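Local atomic coordinates of beta-galactosidase (Trichoderma reesei, PDB entry 3OG2), a protein that probably hydrolyses terminal non-reducing beta-D-galactose residues from beta-D-galactosides, as a secreted, glycosylated fungal enzyme of glycoside hydrolase family 35. Residues N71-Y76 / E98-A103; G386-S391 / P398-E403; S751-D756 / A962-G967. One frame throughout, in Å; residues are numbered along the deposited sequence.

Contact 1. Residues N71-Y76 / E98-A103; sequences NTVSFY and EPFFEA
Phe75 and Phe100 meet as a T-shaped aromatic pair: the edge of the Phe100 ring is turned toward the face of Phe75, with centroids 5.2 Å apart and planes at 64°. CE2 of Phe100 does the touching, 3.7 Å from Phe75 CG over that face. With its CG set between the backbone N and the carbonyl carbon (chi1 67°), Phe75 puts one ring face under Phe100 CE2. Phe101 reaches the same ring with its own edge, CE1 standing 3.8 Å from Phe75 CZ.

The aliphatic share is smaller. Val73 CG1 lies 4.1 Å from Phe100 CZ, and on strand 72-76 Val73 and Phe75 both point to the helix while Ser74, between them, points to the other side.

This is the strand-against-helix layer of the TIM barrel. The helical segment 98-103 runs nearly antiparallel to strand 72-76 (166°), as in a beta-alpha unit, and Tyr58 and Phe62 of helix 58-66 also meet the Phe100 ring. One residue beyond Phe75, Tyr76 belongs to the galactose site.

All four touching residues are buried and apolar, so strand and helix adhere here through dispersion and ring quadrupoles rather than through directed polar bonds.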
loop_
_atom_site.group_PDB
_atom_site.type_symbol
_atom_site.label_atom_id
_atom_site.label_comp_id
_atom_site.label_asym_id
_atom_site.label_seq_id
_atom_site.Cartn_x
_atom_site.Cartn_y
_atom_site.Cartn_z
ATOM N N ASN A 71 14.154 4.570 5.941
ATOM C CA ASN A 71 14.138 5.354 7.190
ATOM C C ASN A 71 12.815 6.045 7.405
ATOM O O ASN A 71 12.620 6.642 8.485
ATOM C CB ASN A 71 15.277 6.382 7.238
ATOM C CG ASN A 71 15.423 7.113 5.919
ATOM O OD1 ASN A 71 14.458 7.420 5.232
ATOM N ND2 ASN A 71 16.687 7.343 5.555
ATOM N N THR A 72 11.882 5.923 6.451
ATOM C CA THR A 72 10.666 6.749 6.442
ATOM C C THR A 72 9.496 5.945 5.914
ATOM O O THR A 72 9.666 5.025 5.111
ATOM C CB THR A 72 10.931 7.991 5.594
ATOM O OG1 THR A 72 12.058 8.724 6.101
ATOM C CG2 THR A 72 9.753 8.952 5.536
ATOM N N VAL A 73 8.329 6.323 6.379
ATOM C CA VAL A 73 7.061 5.866 5.822
ATOM C C VAL A 73 6.248 7.117 5.478
ATOM O O VAL A 73 6.208 8.076 6.250
ATOM C CB VAL A 73 6.328 4.947 6.820
ATOM C CG1 VAL A 73 4.825 4.841 6.547
ATOM C CG2 VAL A 73 6.998 3.555 6.707
ATOM N N SER A 74 5.578 7.019 4.331
ATOM C CA SER A 74 4.623 8.030 3.898
ATOM C C SER A 74 3.213 7.500 4.034
ATOM O O SER A 74 2.983 6.353 3.687
ATOM C CB SER A 74 4.954 8.329 2.422
ATOM O OG SER A 74 3.979 9.186 1.838
ATOM N N PHE A 75 2.295 8.338 4.557
ATOM C CA PHE A 75 0.948 7.830 4.779
ATOM C C PHE A 75 -0.087 8.870 4.413
ATOM O O PHE A 75 0.109 10.068 4.625
ATOM C CB PHE A 75 0.742 7.398 6.222
ATOM C CG PHE A 75 0.757 8.518 7.261
ATOM C CD1 PHE A 75 1.949 9.059 7.758
ATOM C CD2 PHE A 75 -0.458 9.038 7.724
ATOM C CE1 PHE A 75 1.913 10.078 8.725
ATOM C CE2 PHE A 75 -0.477 10.037 8.700
ATOM C CZ PHE A 75 0.705 10.553 9.195
ATOM N N TYR A 76 -1.220 8.382 3.915
ATOM C CA TYR A 76 -2.410 9.198 3.736
ATOM C C TYR A 76 -3.270 9.103 4.990
ATOM O O TYR A 76 -3.216 8.089 5.726
ATOM C CB TYR A 76 -3.229 8.704 2.538
ATOM C CG TYR A 76 -2.746 9.145 1.172
ATOM C CD1 TYR A 76 -2.333 10.465 0.888
ATOM C CD2 TYR A 76 -2.809 8.203 0.134
ATOM C CE1 TYR A 76 -1.939 10.803 -0.423
ATOM C CE2 TYR A 76 -2.422 8.551 -1.151
ATOM C CZ TYR A 76 -1.994 9.844 -1.411
ATOM O OH TYR A 76 -1.606 10.125 -2.694
ATOM N N GLU A 98 -2.600 7.495 16.731
ATOM C CA GLU A 98 -1.594 7.415 17.784
ATOM C C GLU A 98 -0.851 6.079 17.781
ATOM O O GLU A 98 0.387 6.096 17.919
ATOM C CB GLU A 98 -2.225 7.730 19.144
ATOM C CG GLU A 98 -2.820 9.125 19.191
ATOM C CD GLU A 98 -1.980 10.252 18.641
ATOM O OE1 GLU A 98 -0.784 10.338 18.983
ATOM O OE2 GLU A 98 -2.517 11.053 17.849
ATOM N N PRO A 99 -1.497 4.929 17.588
ATOM C CA PRO A 99 -0.681 3.694 17.519
ATOM C C PRO A 99 0.253 3.634 16.329
ATOM O O PRO A 99 1.284 2.977 16.352
ATOM C CB PRO A 99 -1.748 2.591 17.387
ATOM C CG PRO A 99 -2.983 3.207 18.039
ATOM C CD PRO A 99 -2.943 4.625 17.490
ATOM N N PHE A 100 -0.097 4.313 15.246
ATOM C CA PHE A 100 0.723 4.388 14.055
ATOM C C PHE A 100 1.965 5.231 14.396
ATOM O O PHE A 100 3.096 4.794 14.110
ATOM C CB PHE A 100 -0.101 4.970 12.913
ATOM C CG PHE A 100 0.545 4.863 11.540
ATOM C CD1 PHE A 100 0.514 3.649 10.899
ATOM C CD2 PHE A 100 1.096 5.962 10.899
ATOM C CE1 PHE A 100 0.976 3.529 9.605
ATOM C CE2 PHE A 100 1.608 5.841 9.603
ATOM C CZ PHE A 100 1.568 4.608 8.952
ATOM N N PHE A 101 1.768 6.414 14.992
ATOM C CA PHE A 101 2.920 7.216 15.423
ATOM C C PHE A 101 3.820 6.482 16.411
ATOM O O PHE A 101 5.045 6.543 16.315
ATOM C CB PHE A 101 2.448 8.520 16.041
ATOM C CG PHE A 101 1.644 9.457 15.143
ATOM C CD1 PHE A 101 1.890 9.561 13.776
ATOM C CD2 PHE A 101 0.625 10.237 15.688
ATOM C CE1 PHE A 101 1.162 10.401 12.956
ATOM C CE2 PHE A 101 -0.109 11.117 14.855
ATOM C CZ PHE A 101 0.176 11.193 13.498
ATOM N N GLU A 102 3.166 5.813 17.382
ATOM C CA GLU A 102 3.944 5.083 18.388
ATOM C C GLU A 102 4.759 3.970 17.771
ATOM O O GLU A 102 5.933 3.760 18.173
ATOM C CB GLU A 102 2.993 4.566 19.486
ATOM C CG GLU A 102 2.414 5.743 20.283
ATOM C CD GLU A 102 1.579 5.328 21.467
ATOM O OE1 GLU A 102 1.485 4.094 21.690
ATOM O OE2 GLU A 102 1.018 6.212 22.173
ATOM N N ALA A 103 4.155 3.264 16.816
ATOM C CA ALA A 103 4.904 2.189 16.176
ATOM C C ALA A 103 6.078 2.756 15.370
ATOM O O ALA A 103 7.128 2.145 15.297
ATOM C CB ALA A 103 4.009 1.368 15.254
#

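Contact 2. Residues G386-S391 / P398-E403; sequences GVYSDS and PLLAKE
With CG beside the backbone N and opposite the carbonyl carbon (chi1 -66°), Tyr388 carries its ring to Pro398, and a chi2 of -81° turns the ring plane nearly perpendicular to the plane through CA, CB and CG. Leu400 has its CG placed in the same way, and CD1 continues the chain in extended form toward the phenol end of Tyr388.

Pro398 meets the far half of the tyrosine. Its CG sits 3.7 Å from Tyr388 CE2, approaching the ring obliquely, and its CB lies 3.9 Å from Tyr388 CZ. The two side chains cross at about a right angle. Both proline carbons also come close to the hydroxyl oxygen, with CB 3.8 Å from Tyr388 OH.

The contact belongs to the beta domain that follows the barrel: the loop between strands 379-380 and 394-400 lays Tyr388 against the later part of the strand it leads into, a member of an antiparallel sheet. Pro398 and Leu400, two apart on that strand, present their side chains to the loop. Phe408 of the adjoining strand 406-412 meets the Tyr388 ring and touches Pro398 and Leu400 as well.

At the hydroxyl end of the ring Leu400 CD1 approaches Tyr388 OH to 3.9 Å, a purely van der Waals touch. Within the loop, Val387 CG1 lies 3.7 Å above one face of the Tyr388 ring, toward its rim.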
loop_
_atom_site.group_PDB
_atom_site.type_symbol
_atom_site.label_atom_id
_atom_site.label_comp_id
_atom_site.label_asym_id
_atom_site.label_seq_id
_atom_site.Cartn_x
_atom_site.Cartn_y
_atom_site.Cartn_z
ATOM N N GLY A 386 29.194 4.916 -24.680
ATOM C CA GLY A 386 30.502 4.820 -25.319
ATOM C C GLY A 386 31.489 5.813 -24.714
ATOM O O GLY A 386 32.536 6.030 -25.338
ATOM N N VAL A 387 31.182 6.392 -23.537
ATOM C CA VAL A 387 32.116 7.309 -22.893
ATOM C C VAL A 387 32.861 6.663 -21.728
ATOM O O VAL A 387 34.079 6.762 -21.588
ATOM C CB VAL A 387 31.381 8.564 -22.364
ATOM C CG1 VAL A 387 32.248 9.444 -21.485
ATOM C CG2 VAL A 387 30.866 9.383 -23.522
ATOM N N TYR A 388 32.134 5.987 -20.877
ATOM C CA TYR A 388 32.693 5.285 -19.709
ATOM C C TYR A 388 32.834 3.809 -20.020
ATOM O O TYR A 388 33.232 3.060 -19.130
ATOM C CB TYR A 388 31.825 5.507 -18.458
ATOM C CG TYR A 388 31.853 6.949 -18.011
ATOM C CD1 TYR A 388 32.947 7.419 -17.243
ATOM C CD2 TYR A 388 30.875 7.868 -18.366
ATOM C CE1 TYR A 388 33.009 8.735 -16.840
ATOM C CE2 TYR A 388 30.912 9.190 -17.963
ATOM C CZ TYR A 388 31.993 9.604 -17.204
ATOM O OH TYR A 388 32.008 10.912 -16.806
ATOM N N SER A 389 32.526 3.405 -21.239
ATOM C CA SER A 389 32.826 2.057 -21.729
ATOM C C SER A 389 33.031 2.152 -23.230
ATOM O O SER A 389 32.454 3.046 -23.864
ATOM C CB SER A 389 31.667 1.133 -21.364
ATOM O OG SER A 389 31.788 -0.128 -21.952
ATOM N N ASP A 390 33.812 1.264 -23.776
ATOM C CA ASP A 390 33.973 1.240 -25.245
ATOM C C ASP A 390 32.687 0.736 -25.859
ATOM O O ASP A 390 32.282 1.076 -26.967
ATOM C CB ASP A 390 35.165 0.346 -25.563
ATOM C CG ASP A 390 35.511 0.285 -27.022
ATOM O OD1 ASP A 390 35.567 1.338 -27.711
ATOM O OD2 ASP A 390 35.703 -0.826 -27.525
ATOM N N SER A 391 31.984 -0.142 -25.140
ATOM C CA SER A 391 30.694 -0.680 -25.498
ATOM C C SER A 391 29.638 0.375 -25.751
ATOM O O SER A 391 29.451 1.181 -24.849
ATOM C CB SER A 391 30.109 -1.474 -24.305
ATOM O OG SER A 391 30.726 -2.728 -24.169
ATOM N N PRO A 398 26.985 8.951 -14.918
ATOM C CA PRO A 398 27.908 9.244 -13.826
ATOM C C PRO A 398 27.320 10.203 -12.813
ATOM O O PRO A 398 26.616 11.142 -13.180
ATOM C CB PRO A 398 29.102 9.916 -14.558
ATOM C CG PRO A 398 28.415 10.651 -15.664
ATOM C CD PRO A 398 27.240 9.811 -16.095
ATOM N N LEU A 399 27.681 9.995 -11.563
ATOM C CA LEU A 399 27.512 10.968 -10.490
ATOM C C LEU A 399 28.942 11.227 -9.992
ATOM O O LEU A 399 29.642 10.338 -9.493
ATOM C CB LEU A 399 26.651 10.504 -9.301
ATOM C CG LEU A 399 25.179 10.278 -9.668
ATOM C CD1 LEU A 399 24.911 8.997 -10.412
ATOM C CD2 LEU A 399 24.333 10.295 -8.393
ATOM N N LEU A 400 29.387 12.466 -10.172
ATOM C CA LEU A 400 30.799 12.790 -10.024
ATOM C C LEU A 400 31.081 13.768 -8.902
ATOM O O LEU A 400 30.312 14.706 -8.667
ATOM C CB LEU A 400 31.341 13.447 -11.320
ATOM C CG LEU A 400 31.236 12.581 -12.599
ATOM C CD1 LEU A 400 31.668 13.382 -13.802
ATOM C CD2 LEU A 400 32.046 11.281 -12.463
ATOM N N ALA A 401 32.224 13.567 -8.248
ATOM C CA ALA A 401 32.668 14.435 -7.159
ATOM C C ALA A 401 34.181 14.620 -7.205
ATOM O O ALA A 401 34.880 13.706 -7.698
ATOM C CB ALA A 401 32.281 13.836 -5.798
ATOM N N LYS A 402 34.700 15.735 -6.725
ATOM C CA LYS A 402 36.146 15.949 -6.765
ATOM C C LYS A 402 36.894 14.863 -6.003
ATOM O O LYS A 402 37.889 14.339 -6.524
ATOM C CB LYS A 402 36.580 17.294 -6.175
ATOM C CG LYS A 402 38.093 17.371 -5.918
ATOM C CD LYS A 402 38.694 18.734 -6.185
ATOM C CE LYS A 402 39.769 19.173 -5.211
ATOM N NZ LYS A 402 39.762 20.639 -4.935
ATOM N N GLU A 403 36.465 14.577 -4.773
ATOM C CA GLU A 403 37.205 13.631 -3.954
ATOM C C GLU A 403 36.312 12.677 -3.169
ATOM O O GLU A 403 36.866 11.679 -2.694
ATOM C CB GLU A 403 38.095 14.335 -2.912
ATOM C CG GLU A 403 39.073 15.279 -3.567
ATOM C CD GLU A 403 39.830 16.264 -2.710
ATOM O OE1 GLU A 403 39.676 16.300 -1.469
ATOM O OE2 GLU A 403 40.634 17.045 -3.285
#

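Contact 3. Residues S751-D756 / A962-G967; sequences SFTGFD and ALESRG. With BMA (beta-D-mannopyranose), chain C; MAN (alpha-D-mannopyranose), chain B; MAN (alpha-D-mannopyranose), chain D; MAN (alpha-D-mannopyranose), chain E.
Ser751 and Leu963 bring their backbones to 6.0 Å between CA atoms where the end of strand 747-752 passes the loop that follows strand 953-962. The contact thus joins two all-beta domains far apart in sequence, and the loop makes a type I beta turn from Glu964 to Gly967, with Gly967 N bonded to Glu964 O.

One polar bond spans the gap. Ser751 OG donates to Leu963 O over 2.6 Å, lying in the plane of the Leu963 carbonyl at one of its oxygen lone pairs; the hydroxyl is placed for this by lying beside its backbone N (chi1 -71°). Ser741 OG is a second hydrogen-bond partner of the same hydroxyl, tying the bond back to strand 740-744.

Thr753 turns its methyl to the loop, CG2 making an apolar touch with Leu963 CB at 4.0 Å and a van der Waals contact with the carboxylate at Glu964 OE2, 4.1 Å away. Arg966 NE and NH2 both bond Glu964 OE1, side-on and near the guanidinium plane, as part of a salt bridge.

Further along residues 751-756, the chain turns to the glycan. O5 of the chain D mannose lies over one face of Phe755, offset toward the rim, and O5 of the chain E mannose meets the edge at CZ. The carboxylate of Asp756 is shared: OD1 accepts from O4 of the beta-mannose at 2.7 Å, and OD2 accepts from O6 of the chain B mannose at 2.8 Å.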
loop_
_atom_site.group_PDB
_atom_site.type_symbol
_atom_site.label_atom_id
_atom_site.label_comp_id
_atom_site.label_asym_id
_atom_site.label_seq_id
_atom_site.Cartn_x
_atom_site.Cartn_y
_atom_site.Cartn_z
ATOM N N SER A 751 -32.740 -7.854 -13.459
ATOM C CA SER A 751 -31.521 -7.288 -12.931
ATOM C C SER A 751 -30.644 -6.745 -14.062
ATOM O O SER A 751 -30.596 -7.338 -15.166
ATOM C CB SER A 751 -30.654 -8.368 -12.229
ATOM O OG SER A 751 -31.293 -8.750 -11.027
ATOM N N PHE A 752 -29.949 -5.664 -13.749
ATOM C CA PHE A 752 -28.746 -5.321 -14.512
ATOM C C PHE A 752 -27.592 -6.043 -13.833
ATOM O O PHE A 752 -27.280 -5.716 -12.670
ATOM C CB PHE A 752 -28.535 -3.807 -14.494
ATOM C CG PHE A 752 -27.203 -3.488 -15.150
ATOM C CD1 PHE A 752 -27.007 -3.694 -16.511
ATOM C CD2 PHE A 752 -26.173 -2.985 -14.401
ATOM C CE1 PHE A 752 -25.791 -3.402 -17.103
ATOM C CE2 PHE A 752 -24.942 -2.670 -14.976
ATOM C CZ PHE A 752 -24.766 -2.872 -16.347
ATOM N N THR A 753 -27.016 -7.038 -14.522
ATOM C CA THR A 753 -26.069 -7.875 -13.774
ATOM C C THR A 753 -24.636 -7.338 -13.719
ATOM O O THR A 753 -23.814 -7.863 -12.957
ATOM C CB THR A 753 -26.071 -9.308 -14.355
ATOM O OG1 THR A 753 -25.823 -9.225 -15.757
ATOM C CG2 THR A 753 -27.451 -9.911 -14.155
ATOM N N GLY A 754 -24.349 -6.296 -14.477
ATOM C CA GLY A 754 -23.115 -5.539 -14.285
ATOM C C GLY A 754 -21.962 -6.064 -15.120
ATOM O O GLY A 754 -21.898 -7.214 -15.579
ATOM N N PHE A 755 -20.991 -5.203 -15.350
ATOM C CA PHE A 755 -19.721 -5.591 -15.958
ATOM C C PHE A 755 -18.678 -4.523 -15.634
ATOM O O PHE A 755 -19.003 -3.432 -15.183
ATOM C CB PHE A 755 -19.847 -5.870 -17.446
ATOM C CG PHE A 755 -20.478 -4.825 -18.337
ATOM C CD1 PHE A 755 -21.857 -4.782 -18.502
ATOM C CD2 PHE A 755 -19.661 -3.909 -19.028
ATOM C CE1 PHE A 755 -22.408 -3.830 -19.359
ATOM C CE2 PHE A 755 -20.204 -2.959 -19.900
ATOM C CZ PHE A 755 -21.585 -2.941 -20.081
ATOM N N ASP A 756 -17.419 -4.885 -15.866
ATOM C CA ASP A 756 -16.326 -4.002 -15.407
ATOM C C ASP A 756 -16.454 -2.589 -15.933
ATOM O O ASP A 756 -16.154 -1.613 -15.213
ATOM C CB ASP A 756 -14.964 -4.645 -15.770
ATOM C CG ASP A 756 -14.691 -4.738 -17.240
ATOM O OD1 ASP A 756 -15.639 -4.679 -18.081
ATOM O OD2 ASP A 756 -13.479 -4.854 -17.602
ATOM N N ALA A 962 -28.545 -13.144 -5.242
ATOM C CA ALA A 962 -28.734 -13.896 -6.496
ATOM C C ALA A 962 -29.384 -12.940 -7.505
ATOM O O ALA A 962 -30.465 -12.378 -7.215
ATOM C CB ALA A 962 -29.637 -15.064 -6.252
ATOM N N LEU A 963 -28.772 -12.711 -8.648
ATOM C CA LEU A 963 -29.208 -11.694 -9.573
ATOM C C LEU A 963 -30.240 -12.192 -10.573
ATOM O O LEU A 963 -30.882 -11.355 -11.189
ATOM C CB LEU A 963 -27.972 -11.202 -10.378
ATOM C CG LEU A 963 -26.990 -10.402 -9.516
ATOM C CD1 LEU A 963 -25.609 -10.411 -10.165
ATOM C CD2 LEU A 963 -27.515 -8.984 -9.349
ATOM N N GLU A 964 -30.342 -13.509 -10.790
ATOM C CA GLU A 964 -31.215 -14.041 -11.782
ATOM C C GLU A 964 -32.273 -14.911 -11.118
ATOM O O GLU A 964 -32.178 -15.336 -9.972
ATOM C CB GLU A 964 -30.401 -14.822 -12.826
ATOM C CG GLU A 964 -29.561 -13.827 -13.647
ATOM C CD GLU A 964 -28.787 -14.443 -14.780
ATOM O OE1 GLU A 964 -28.686 -15.690 -14.888
ATOM O OE2 GLU A 964 -28.244 -13.639 -15.589
ATOM N N SER A 965 -33.308 -15.171 -11.907
ATOM C CA SER A 965 -34.516 -15.746 -11.294
ATOM C C SER A 965 -34.340 -17.186 -10.850
ATOM O O SER A 965 -35.176 -17.645 -10.056
ATOM C CB SER A 965 -35.657 -15.633 -12.321
ATOM O OG SER A 965 -35.336 -16.452 -13.449
ATOM N N ARG A 966 -33.295 -17.828 -11.354
ATOM C CA ARG A 966 -32.886 -19.178 -11.025
ATOM C C ARG A 966 -32.240 -19.293 -9.649
ATOM O O ARG A 966 -31.961 -20.357 -9.115
ATOM C CB ARG A 966 -31.836 -19.655 -12.056
ATOM C CG ARG A 966 -30.693 -18.640 -12.293
ATOM C CD ARG A 966 -29.734 -19.131 -13.358
ATOM N NE ARG A 966 -29.037 -18.193 -14.229
ATOM C CZ ARG A 966 -27.885 -18.495 -14.845
ATOM N NH1 ARG A 966 -27.361 -19.713 -14.638
ATOM N NH2 ARG A 966 -27.214 -17.670 -15.653
ATOM N N GLY A 967 -31.923 -18.127 -9.070
ATOM C CA GLY A 967 -31.201 -18.090 -7.815
ATOM C C GLY A 967 -29.698 -18.267 -7.951
ATOM O O GLY A 967 -29.137 -18.054 -9.049
HETATM C C1 BMA C . -15.146 -8.830 -19.474
HETATM C C2 BMA C . -14.086 -8.312 -20.451
HETATM C C3 BMA C . -14.321 -6.810 -20.571
HETATM C C4 BMA C . -15.778 -6.483 -20.913
HETATM C C5 BMA C . -16.769 -7.213 -19.960
HETATM C C6 BMA C . -18.201 -7.092 -20.500
HETATM O O2 BMA C . -14.310 -8.971 -21.724
HETATM O O3 BMA C . -13.526 -6.149 -21.559
HETATM O O4 BMA C . -15.989 -5.058 -20.704
HETATM O O5 BMA C . -16.451 -8.618 -20.023
HETATM O O6 BMA C . -18.191 -7.583 -21.860
HETATM C C1 MAN B . -10.092 -0.410 -19.773
HETATM C C2 MAN B . -9.575 0.624 -18.769
HETATM C C3 MAN B . -9.734 0.060 -17.331
HETATM C C4 MAN B . -11.159 -0.446 -17.099
HETATM C C5 MAN B . -11.652 -1.335 -18.233
HETATM C C6 MAN B . -13.180 -1.588 -18.138
HETATM O O2 MAN B . -10.270 1.858 -18.923
HETATM O O3 MAN B . -9.455 1.196 -16.530
HETATM O O4 MAN B . -11.424 -1.145 -15.911
HETATM O O5 MAN B . -11.458 -0.700 -19.487
HETATM O O6 MAN B . -13.407 -2.510 -19.208
HETATM C C1 MAN D . -19.701 -7.414 -22.363
HETATM C C2 MAN D . -19.566 -8.107 -23.727
HETATM C C3 MAN D . -18.602 -7.388 -24.668
HETATM C C4 MAN D . -18.914 -5.882 -24.747
HETATM C C5 MAN D . -18.887 -5.322 -23.323
HETATM C C6 MAN D . -19.100 -3.807 -23.318
HETATM O O2 MAN D . -20.845 -8.106 -24.318
HETATM O O3 MAN D . -18.718 -7.862 -26.014
HETATM O O4 MAN D . -18.013 -5.227 -25.631
HETATM O O5 MAN D . -19.883 -6.019 -22.569
HETATM O O6 MAN D . -20.384 -3.476 -23.838
HETATM C C1 MAN E . -23.529 -0.329 -23.072
HETATM C C2 MAN E . -24.113 1.077 -23.285
HETATM C C3 MAN E . -22.914 1.970 -23.716
HETATM C C4 MAN E . -22.023 2.110 -22.464
HETATM C C5 MAN E . -21.590 0.738 -21.989
HETATM C C6 MAN E . -21.020 0.809 -20.574
HETATM O O2 MAN E . -24.516 1.579 -22.011
HETATM O O3 MAN E . -23.418 3.268 -23.970
HETATM O O4 MAN E . -20.907 2.925 -22.771
HETATM O O5 MAN E . -22.575 -0.270 -22.028
HETATM O O6 MAN E . -21.993 1.425 -19.714
#

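How the contacts relate
The three contacts follow one another along the chain without touching. Contact 1 lies in the TIM barrel, its centre about 13 Å from that of the chain, and it alone holds a galactose-site residue, Tyr76; the side chain of Phe75 is about 9 Å from that of Ile119, another residue of the site. Contact 2 sits about 39 Å from contact 1, centre to centre, and contact 3 about 42 Å. Contacts 2 and 3 are about 63 Å apart between centres and lie on opposite sides of the chain's centre. Both are away from the galactose site, but contact 3 adjoins a glycan.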